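Local coordinates for mandelate racemase/muconate lactonizing enzyme-like protein (Rubrobacter xylanophilus DSM 9941, PDB 3CYJ) that belongs to the enolase-like superfamily, with an N-terminal capping domain and a TIM-barrel-type domain that binds a sodium ion in this model, at residues A130-Y135 and E311-L316. Residues are numbered along the deposited sequence; the frame is centred on the assembly and turned at random.
Sequences AEVPVY and ESLLHL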
loop_
_atom_site.group_PDB
_atom_site.type_symbol
_atom_site.label_atom_id
_atom_site.label_comp_id
_atom_site.label_asym_id
_atom_site.label_seq_id
_atom_site.Cartn_x
_atom_site.Cartn_y
_atom_site.Cartn_z
ATOM N N ALA A 130 -28.392 -25.775 15.742
ATOM C CA ALA A 130 -29.166 -26.513 16.763
ATOM C C ALA A 130 -28.327 -26.794 18.010
ATOM O O ALA A 130 -28.754 -26.561 19.117
ATOM C CB ALA A 130 -29.676 -27.829 16.173
ATOM N N GLU A 131 -27.127 -27.333 17.822
ATOM C CA GLU A 131 -26.130 -27.311 18.868
ATOM C C GLU A 131 -24.809 -26.713 18.348
ATOM O O GLU A 131 -24.684 -26.413 17.161
ATOM C CB GLU A 131 -25.905 -28.705 19.440
ATOM C CG GLU A 131 -25.615 -29.757 18.397
ATOM C CD GLU A 131 -25.232 -31.077 19.051
ATOM O OE1 GLU A 131 -25.577 -31.285 20.235
ATOM O OE2 GLU A 131 -24.562 -31.902 18.394
ATOM N N VAL A 132 -23.816 -26.571 19.240
ATOM C CA VAL A 132 -22.550 -25.923 18.881
ATOM C C VAL A 132 -21.372 -26.715 19.392
ATOM O O VAL A 132 -21.375 -27.168 20.555
ATOM C CB VAL A 132 -22.471 -24.469 19.440
ATOM C CG1 VAL A 132 -23.460 -23.604 18.757
ATOM C CG2 VAL A 132 -22.705 -24.423 20.955
ATOM N N PRO A 133 -20.352 -26.900 18.542
ATOM C CA PRO A 133 -19.201 -27.683 18.944
ATOM C C PRO A 133 -18.277 -26.930 19.904
ATOM O O PRO A 133 -18.180 -25.665 19.867
ATOM C CB PRO A 133 -18.527 -28.002 17.624
ATOM C CG PRO A 133 -19.009 -26.966 16.654
ATOM C CD PRO A 133 -20.308 -26.486 17.126
ATOM N N VAL A 134 -17.663 -27.678 20.816
ATOM C CA VAL A 134 -16.798 -27.091 21.823
ATOM C C VAL A 134 -15.383 -27.628 21.741
ATOM O O VAL A 134 -15.114 -28.682 21.105
ATOM C CB VAL A 134 -17.334 -27.280 23.284
ATOM C CG1 VAL A 134 -18.780 -26.922 23.374
ATOM C CG2 VAL A 134 -17.090 -28.715 23.823
ATOM N N TYR A 135 -14.443 -26.908 22.352
ATOM C CA TYR A 135 -13.197 -27.573 22.712
ATOM C C TYR A 135 -13.001 -27.438 24.219
ATOM O O TYR A 135 -13.362 -26.402 24.806
ATOM C CB TYR A 135 -12.002 -27.007 21.930
ATOM C CG TYR A 135 -11.667 -25.554 22.184
ATOM C CD1 TYR A 135 -10.715 -25.197 23.134
ATOM C CD2 TYR A 135 -12.253 -24.539 21.412
ATOM C CE1 TYR A 135 -10.361 -23.892 23.352
ATOM C CE2 TYR A 135 -11.919 -23.203 21.618
ATOM C CZ TYR A 135 -10.960 -22.900 22.581
ATOM O OH TYR A 135 -10.617 -21.604 22.783
ATOM N N GLU A 311 -23.295 -17.617 12.360
ATOM C CA GLU A 311 -23.066 -18.535 11.261
ATOM C C GLU A 311 -21.607 -18.998 11.135
ATOM O O GLU A 311 -21.299 -20.191 10.915
ATOM C CB GLU A 311 -23.517 -17.922 9.936
ATOM C CG GLU A 311 -23.581 -19.046 8.901
ATOM C CD GLU A 311 -23.901 -18.571 7.504
ATOM O OE1 GLU A 311 -23.949 -17.325 7.292
ATOM O OE2 GLU A 311 -24.060 -19.472 6.632
ATOM N N SER A 312 -20.700 -18.041 11.272
ATOM C CA SER A 312 -19.272 -18.316 11.073
ATOM C C SER A 312 -18.614 -19.092 12.247
ATOM O O SER A 312 -17.402 -19.329 12.249
ATOM C CB SER A 312 -18.514 -17.021 10.713
ATOM O OG SER A 312 -18.805 -16.043 11.668
ATOM N N LEU A 313 -19.425 -19.542 13.211
ATOM C CA LEU A 313 -18.884 -20.348 14.339
ATOM C C LEU A 313 -18.091 -21.618 13.946
ATOM O O LEU A 313 -18.606 -22.505 13.252
ATOM C CB LEU A 313 -19.997 -20.715 15.327
ATOM C CG LEU A 313 -19.495 -21.432 16.583
ATOM C CD1 LEU A 313 -18.882 -20.503 17.647
ATOM C CD2 LEU A 313 -20.613 -22.232 17.157
ATOM N N LEU A 314 -16.835 -21.691 14.391
ATOM C CA LEU A 314 -16.048 -22.908 14.299
ATOM C C LEU A 314 -16.276 -23.728 15.571
ATOM O O LEU A 314 -16.544 -24.934 15.507
ATOM C CB LEU A 314 -14.569 -22.568 14.214
ATOM C CG LEU A 314 -13.610 -23.692 13.842
ATOM C CD1 LEU A 314 -14.067 -24.384 12.578
ATOM C CD2 LEU A 314 -12.199 -23.134 13.687
ATOM N N HIS A 315 -16.104 -23.080 16.723
ATOM C CA HIS A 315 -16.278 -23.733 18.033
ATOM C C HIS A 315 -16.289 -22.714 19.144
ATOM O O HIS A 315 -15.962 -21.517 18.952
ATOM C CB HIS A 315 -15.199 -24.779 18.338
ATOM C CG HIS A 315 -13.811 -24.399 17.919
ATOM N ND1 HIS A 315 -13.210 -23.212 18.285
ATOM C CD2 HIS A 315 -12.874 -25.092 17.212
ATOM C CE1 HIS A 315 -11.974 -23.177 17.808
ATOM N NE2 HIS A 315 -11.752 -24.302 17.144
ATOM N N LEU A 316 -16.659 -23.209 20.325
ATOM C CA LEU A 316 -16.661 -22.380 21.524
ATOM C C LEU A 316 -15.750 -23.045 22.533
ATOM O O LEU A 316 -15.585 -24.287 22.531
ATOM C CB LEU A 316 -18.094 -22.111 22.049
ATOM C CG LEU A 316 -18.876 -23.077 22.972
ATOM C CD1 LEU A 316 -18.199 -23.484 24.335
ATOM C CD2 LEU A 316 -20.278 -22.542 23.255
#
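V132, V134, L313 and L316 form the apolar centre where strands 132-137 and 313-319 meet. V134 and L316 lie side by side and point the same way, with V134 CG1 3.6 Å from L316 CD1. The other branch of L316, CD2, reaches V132 CG2 at 3.8 Å. L313 comes in across V132 at about a right angle, and its CD2 lies 3.5 Å from V132 CG1. P133 packs its CG against L314 O.

Two backbone hydrogen bonds join the parallel strands. L316 N donates to P133 O (2.9 Å), and Y135 N donates to L316 O (2.9 Å). V134 CA adds a CA-H...O contact to the same L316 oxygen. Segments 132-135 and 313-316 have their axes at 51°. Strand 132-137 is the first parallel strand of the barrel and 313-319 the last.

At the polar edge, Y135 and H315 form a T-shaped pair. The CD2-CE2 edge of Y135 points at one face of the H315 ring, offset toward the rim, with Y135 CD2 3.5 Å from H315 ND1 and the planes at 73°. L314 CG lies over the opposite face, also toward the rim. S295 hydrogen-bonds H315 ND1, and K164 hydrogen-bonds Y135 OH. The side chain of Y135 is about 7 Å from the bound sodium ion. The contact thus closes the barrel through backbone bonds and apolar packing, while polar partners on neighbouring strands probably limit rotation of both aromatic rings.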